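Local structure of uncharacterized protein (Shewanella oneidensis, 3E8P) at residues 48-53 with 125-130; 110-115 with 158-163. The protein probably hydrolyses medium- and long-chain fatty acyl-CoA thioesters to the free fatty acid and CoA, as a hotdog-fold thioesterase. All blocks are in the same frame, centred on the assembly; numbering follows the deposited sequence.

Contact 1: 48-53 with 125-130; sequences GVEVAI and IFTGTG
Glu50 sends CG anti to its backbone N (chi1 169°), and Thr127 CG2 is likewise anti to its own backbone N, so that this methyl meets the extended acid chain. Thr127 CG2 lies 3.9 Å from Glu50 CG and 3.8 Å from Glu50 OE1, touching both the stem and one oxygen as the two side chains cross obliquely. A water 2.8 Å from Thr127 OG1 also bonds weakly to Glu50 OE1; the firmer partner of that oxygen is Arg43, in a salt bridge. Beneath these groups the backbones run antiparallel, with strand axes at 160°. Val51 and Gly128 form a hydrogen-bonded pair joined by two bonds, Val51 N to Gly128 O at 2.9 Å and Gly128 N back to Val51 O. Ile53 and Phe126 form the next such pair, Ile53 N to Phe126 O also at 2.9 Å, and Phe126 N returns a bond to Ile53 O. Ala52 and Thr127 are the non-hydrogen-bonded pair between them, and Thr127 CA adds a CA-H...O contact of 3.2 Å to Val51 O. Ile53 CG2 packs 3.8 Å from Phe126 CB, and Ile53 O sits at the edge of the phenyl ring, near its plane. Where the strands part, a water bridges Val49 O and Gly130 N, donating to Val49 O at 2.9 Å. Val49, Val51 and Ile53 press on helix 70-90, the long helix wrapped by the sheet of a hotdog fold; Glu50, Ala52 and Thr127 lie on the other face. Strand 40-44 flanks 49-53, and strand 139-148 pairs with 125-130, where Glu145 accepts a hydrogen bond from Thr129 OG1.

Contact 2: 110-115 with 158-163; sequences TIDMRV and TGTYMV
Thr160 OG1 lies against the carboxylate of Asp112, 3.3 Å from Asp112 OD1, but its hydrogen bond goes to Asp112 OD2 of the third subunit, with a weak one from Arg114 NH2 of the fourth. The motif beneath it is a classic beta bulge: Ile111 and Asp112 both face Thr160. Ile111 N gives a 2.8 Å bond to Thr160 O, and Thr160 N returns one of 3.0 Å to Asp112 O, the latter nearly straight at 176°. Past the bulge the pairing is regular and antiparallel, with Arg114 and Thr158 joined by two bonds. Asp112 CG stands between its backbone N and carbonyl carbon (chi1 70°), near Thr160; both carboxylate oxygens lie close to Thr160 OG1. Asp112 OD2 lies close to Asp112 OD2 of the third subunit; if both are charged, the salt bridge from Asp112 OD1 to Arg114 NH2 of the fourth subunit would probably ease the repulsion. Arg114 NH2 also forms a salt bridge with Asp116 of its own chain. Strand 112-115 pairs with a strand of the second subunit, continuing the sheet. Ile111 CD1 meets Thr160 CG2 at 3.8 Å and the methyl CE of selenomethionine Met162 at 4.1 Å. On the face bearing Met113 and Tyr161, Thr110 lies alongside the tyrosine, pointing the same way, with OG1 3.2 Å from Tyr161 CE1 in an oblique approach; Thr110 OG1 and Tyr161 OH both bond Asp78 OD2 of helix 70-90. Gly159, lacking a side chain, lets the tyrosine ring fold back over the strand, Tyr161 CE2 lying 3.6 Å from Gly159 CA.

In the fold
Both contacts belong to one antiparallel sheet, with centres about 17 Å apart and nearest atoms about 9 Å apart. Strand 139-148 runs between them, pairing with strand 125-134 of contact 1 on one edge and strand 153-162 of contact 2 on the other. Helix 70-90 serves both: Val80 and Leu83 meet the valines of contact 1, while Asp78 takes the hydroxyls of contact 2. Active-site residues of related hotdog thioesterases commonly lie on the equivalent helix, so contact 2 may border the catalytic region. The contacts differ in their surroundings. No other chain touches contact 1, whereas contact 2 meets three neighbouring subunits and lies at the heart of the tetramer.

Contact 1: 48-53 with 125-130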
loop_
_atom_site.group_PDB
_atom_site.type_symbol
_atom_site.label_atom_id
_atom_site.label_comp_id
_atom_site.label_asym_id
_atom_site.label_seq_id
_atom_site.Cartn_x
_atom_site.Cartn_y
_atom_site.Cartn_z
ATOM N N GLY A 48 -11.934 -10.327 -18.500
ATOM C CA GLY A 48 -10.700 -9.995 -17.817
ATOM C C GLY A 48 -9.492 -10.566 -18.529
ATOM O O GLY A 48 -9.468 -10.657 -19.754
ATOM N N VAL A 49 -8.487 -10.970 -17.767
ATOM C CA VAL A 49 -7.281 -11.507 -18.366
ATOM C C VAL A 49 -6.700 -12.666 -17.577
ATOM O O VAL A 49 -6.871 -12.762 -16.368
ATOM C CB VAL A 49 -6.188 -10.429 -18.464
ATOM C CG1 VAL A 49 -5.805 -9.959 -17.060
ATOM C CG2 VAL A 49 -4.960 -10.985 -19.188
ATOM N N GLU A 50 -6.012 -13.554 -18.280
ATOM C CA GLU A 50 -5.353 -14.671 -17.646
ATOM C C GLU A 50 -3.930 -14.607 -18.152
ATOM O O GLU A 50 -3.684 -14.632 -19.364
ATOM C CB GLU A 50 -6.003 -15.994 -18.041
ATOM C CG GLU A 50 -5.207 -17.222 -17.616
ATOM C CD GLU A 50 -6.069 -18.474 -17.522
ATOM O OE1 GLU A 50 -5.508 -19.588 -17.401
ATOM O OE2 GLU A 50 -7.313 -18.336 -17.558
ATOM N N VAL A 51 -2.997 -14.486 -17.214
ATOM C CA VAL A 51 -1.587 -14.416 -17.538
ATOM C C VAL A 51 -0.913 -15.642 -16.952
ATOM O O VAL A 51 -1.211 -16.047 -15.826
ATOM C CB VAL A 51 -0.938 -13.138 -16.952
ATOM C CG1 VAL A 51 0.557 -13.151 -17.173
ATOM C CG2 VAL A 51 -1.540 -11.909 -17.613
ATOM N N ALA A 52 -0.015 -16.238 -17.727
ATOM C CA ALA A 52 0.706 -17.418 -17.282
ATOM C C ALA A 52 2.181 -17.272 -17.607
ATOM O O ALA A 52 2.563 -16.572 -18.549
ATOM C CB ALA A 52 0.148 -18.662 -17.951
ATOM N N ILE A 53 3.004 -17.935 -16.806
ATOM C CA ILE A 53 4.441 -17.906 -16.975
ATOM C C ILE A 53 4.984 -19.213 -16.405
ATOM O O ILE A 53 4.741 -19.552 -15.247
ATOM C CB ILE A 53 5.057 -16.692 -16.223
ATOM C CG1 ILE A 53 6.582 -16.709 -16.342
ATOM C CG2 ILE A 53 4.627 -16.711 -14.746
ATOM C CD1 ILE A 53 7.252 -15.461 -15.775
ATOM N N ILE A 125 4.030 -23.959 -13.090
ATOM C CA ILE A 125 3.410 -22.936 -13.924
ATOM C C ILE A 125 2.631 -21.976 -13.036
ATOM O O ILE A 125 1.788 -22.399 -12.248
ATOM C CB ILE A 125 2.416 -23.549 -14.946
ATOM C CG1 ILE A 125 3.160 -24.506 -15.883
ATOM C CG2 ILE A 125 1.720 -22.435 -15.746
ATOM C CD1 ILE A 125 2.269 -25.179 -16.905
ATOM N N PHE A 126 2.914 -20.686 -13.168
ATOM C CA PHE A 126 2.224 -19.680 -12.380
ATOM C C PHE A 126 1.191 -18.956 -13.236
ATOM O O PHE A 126 1.476 -18.552 -14.368
ATOM C CB PHE A 126 3.248 -18.712 -11.790
ATOM C CG PHE A 126 4.168 -19.359 -10.788
ATOM C CD1 PHE A 126 3.737 -19.613 -9.490
ATOM C CD2 PHE A 126 5.442 -19.769 -11.157
ATOM C CE1 PHE A 126 4.555 -20.268 -8.577
ATOM C CE2 PHE A 126 6.269 -20.426 -10.249
ATOM C CZ PHE A 126 5.825 -20.677 -8.956
ATOM N N THR A 127 -0.010 -18.800 -12.679
ATOM C CA THR A 127 -1.115 -18.156 -13.373
ATOM C C THR A 127 -1.674 -16.970 -12.591
ATOM O O THR A 127 -1.839 -17.043 -11.378
ATOM C CB THR A 127 -2.248 -19.175 -13.616
ATOM O OG1 THR A 127 -1.716 -20.310 -14.312
ATOM C CG2 THR A 127 -3.372 -18.549 -14.441
ATOM N N GLY A 128 -1.979 -15.888 -13.300
ATOM C CA GLY A 128 -2.511 -14.705 -12.656
ATOM C C GLY A 128 -3.808 -14.180 -13.253
ATOM O O GLY A 128 -3.996 -14.158 -14.473
ATOM N N THR A 129 -4.714 -13.762 -12.377
ATOM C CA THR A 129 -5.997 -13.205 -12.791
ATOM C C THR A 129 -6.261 -11.981 -11.932
ATOM O O THR A 129 -5.587 -11.760 -10.922
ATOM C CB THR A 129 -7.168 -14.202 -12.577
ATOM O OG1 THR A 129 -7.375 -14.397 -11.173
ATOM C CG2 THR A 129 -6.864 -15.558 -13.246
ATOM N N GLY A 130 -7.244 -11.185 -12.327
ATOM C CA GLY A 130 -7.568 -10.008 -11.548
ATOM C C GLY A 130 -8.987 -9.553 -11.801
ATOM O O GLY A 130 -9.738 -10.217 -12.515
HETATM O O HOH W 1 -9.183 -12.264 -14.752
HETATM O O HOH W 2 -2.456 -21.104 -16.885
#

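Contact 2: 110-115 with 158-163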
loop_
_atom_site.group_PDB
_atom_site.type_symbol
_atom_site.label_atom_id
_atom_site.label_comp_id
_atom_site.label_asym_id
_atom_site.label_seq_id
_atom_site.Cartn_x
_atom_site.Cartn_y
_atom_site.Cartn_z
ATOM N N THR A 110 0.723 2.233 -14.525
ATOM C CA THR A 110 0.528 1.953 -13.104
ATOM C C THR A 110 0.893 3.186 -12.278
ATOM O O THR A 110 1.950 3.760 -12.487
ATOM C CB THR A 110 1.441 0.812 -12.644
ATOM O OG1 THR A 110 1.384 -0.259 -13.590
ATOM C CG2 THR A 110 1.008 0.301 -11.272
ATOM N N ILE A 111 0.023 3.596 -11.359
ATOM C CA ILE A 111 0.303 4.741 -10.491
ATOM C C ILE A 111 0.959 4.167 -9.232
ATOM O O ILE A 111 2.064 4.557 -8.856
ATOM C CB ILE A 111 -0.994 5.485 -10.107
ATOM C CG1 ILE A 111 -1.679 6.005 -11.375
ATOM C CG2 ILE A 111 -0.681 6.640 -9.142
ATOM C CD1 ILE A 111 -3.124 6.430 -11.165
ATOM N N ASP A 112 0.274 3.232 -8.584
ATOM C CA ASP A 112 0.823 2.577 -7.413
ATOM C C ASP A 112 0.354 1.131 -7.368
ATOM O O ASP A 112 -0.604 0.748 -8.041
ATOM C CB ASP A 112 0.440 3.312 -6.117
ATOM C CG ASP A 112 -1.028 3.179 -5.769
ATOM O OD1 ASP A 112 -1.476 2.051 -5.468
ATOM O OD2 ASP A 112 -1.741 4.207 -5.789
HETATM N N MSE A 113 1.060 0.330 -6.587
HETATM C CA MSE A 113 0.735 -1.074 -6.430
HETATM C C MSE A 113 1.231 -1.615 -5.109
HETATM O O MSE A 113 2.316 -1.256 -4.636
HETATM C CB MSE A 113 1.352 -1.915 -7.554
HETATM C CG MSE A 113 1.191 -3.418 -7.320
HETATM SE SE MSE A 113 1.939 -4.578 -8.699
HETATM C CE MSE A 113 3.791 -4.030 -8.539
ATOM N N ARG A 114 0.422 -2.490 -4.526
ATOM C CA ARG A 114 0.766 -3.150 -3.284
ATOM C C ARG A 114 0.722 -4.645 -3.535
ATOM O O ARG A 114 -0.254 -5.169 -4.065
ATOM C CB ARG A 114 -0.227 -2.819 -2.169
ATOM C CG ARG A 114 -0.023 -3.692 -0.929
ATOM C CD ARG A 114 -1.151 -3.531 0.085
ATOM N NE ARG A 114 -0.966 -4.396 1.249
ATOM C CZ ARG A 114 -0.441 -4.012 2.414
ATOM N NH1 ARG A 114 -0.035 -2.759 2.600
ATOM N NH2 ARG A 114 -0.321 -4.892 3.405
ATOM N N VAL A 115 1.787 -5.334 -3.159
ATOM C CA VAL A 115 1.833 -6.767 -3.318
ATOM C C VAL A 115 1.920 -7.398 -1.940
ATOM O O VAL A 115 2.726 -6.977 -1.100
ATOM C CB VAL A 115 3.063 -7.200 -4.127
ATOM C CG1 VAL A 115 3.116 -8.714 -4.211
ATOM C CG2 VAL A 115 3.015 -6.587 -5.513
ATOM N N THR A 158 -2.911 -5.342 -5.483
ATOM C CA THR A 158 -3.932 -4.313 -5.634
ATOM C C THR A 158 -3.215 -3.200 -6.391
ATOM O O THR A 158 -2.163 -2.727 -5.952
ATOM C CB THR A 158 -4.440 -3.777 -4.273
ATOM O OG1 THR A 158 -4.982 -4.856 -3.509
ATOM C CG2 THR A 158 -5.532 -2.723 -4.466
ATOM N N GLY A 159 -3.760 -2.801 -7.536
ATOM C CA GLY A 159 -3.137 -1.738 -8.306
ATOM C C GLY A 159 -4.054 -0.590 -8.697
ATOM O O GLY A 159 -5.248 -0.777 -8.934
ATOM N N THR A 160 -3.487 0.610 -8.746
ATOM C CA THR A 160 -4.221 1.797 -9.139
ATOM C C THR A 160 -3.645 2.156 -10.501
ATOM O O THR A 160 -2.442 2.382 -10.640
ATOM C CB THR A 160 -4.001 2.936 -8.141
ATOM O OG1 THR A 160 -4.473 2.531 -6.846
ATOM C CG2 THR A 160 -4.759 4.159 -8.569
ATOM N N TYR A 161 -4.505 2.184 -11.513
ATOM C CA TYR A 161 -4.062 2.460 -12.868
ATOM C C TYR A 161 -4.669 3.692 -13.511
ATOM O O TYR A 161 -5.804 4.080 -13.221
ATOM C CB TYR A 161 -4.346 1.243 -13.743
ATOM C CG TYR A 161 -3.607 0.007 -13.294
ATOM C CD1 TYR A 161 -2.349 -0.295 -13.802
ATOM C CD2 TYR A 161 -4.147 -0.837 -12.321
ATOM C CE1 TYR A 161 -1.643 -1.409 -13.352
ATOM C CE2 TYR A 161 -3.453 -1.942 -11.863
ATOM C CZ TYR A 161 -2.200 -2.224 -12.379
ATOM O OH TYR A 161 -1.487 -3.301 -11.903
HETATM N N MSE A 162 -3.883 4.305 -14.384
HETATM C CA MSE A 162 -4.302 5.481 -15.132
HETATM C C MSE A 162 -4.887 4.923 -16.432
HETATM O O MSE A 162 -4.210 4.185 -17.149
HETATM C CB MSE A 162 -3.088 6.368 -15.443
HETATM C CG MSE A 162 -3.423 7.719 -16.037
HETATM SE SE MSE A 162 -4.290 8.878 -14.751
HETATM C CE MSE A 162 -2.710 9.498 -13.822
ATOM N N VAL A 163 -6.138 5.259 -16.731
ATOM C CA VAL A 163 -6.775 4.767 -17.955
ATOM C C VAL A 163 -7.281 5.890 -18.853
ATOM O O VAL A 163 -7.913 5.647 -19.884
ATOM C CB VAL A 163 -7.950 3.824 -17.621
ATOM C CG1 VAL A 163 -7.417 2.541 -16.984
ATOM C CG2 VAL A 163 -8.916 4.520 -16.674
#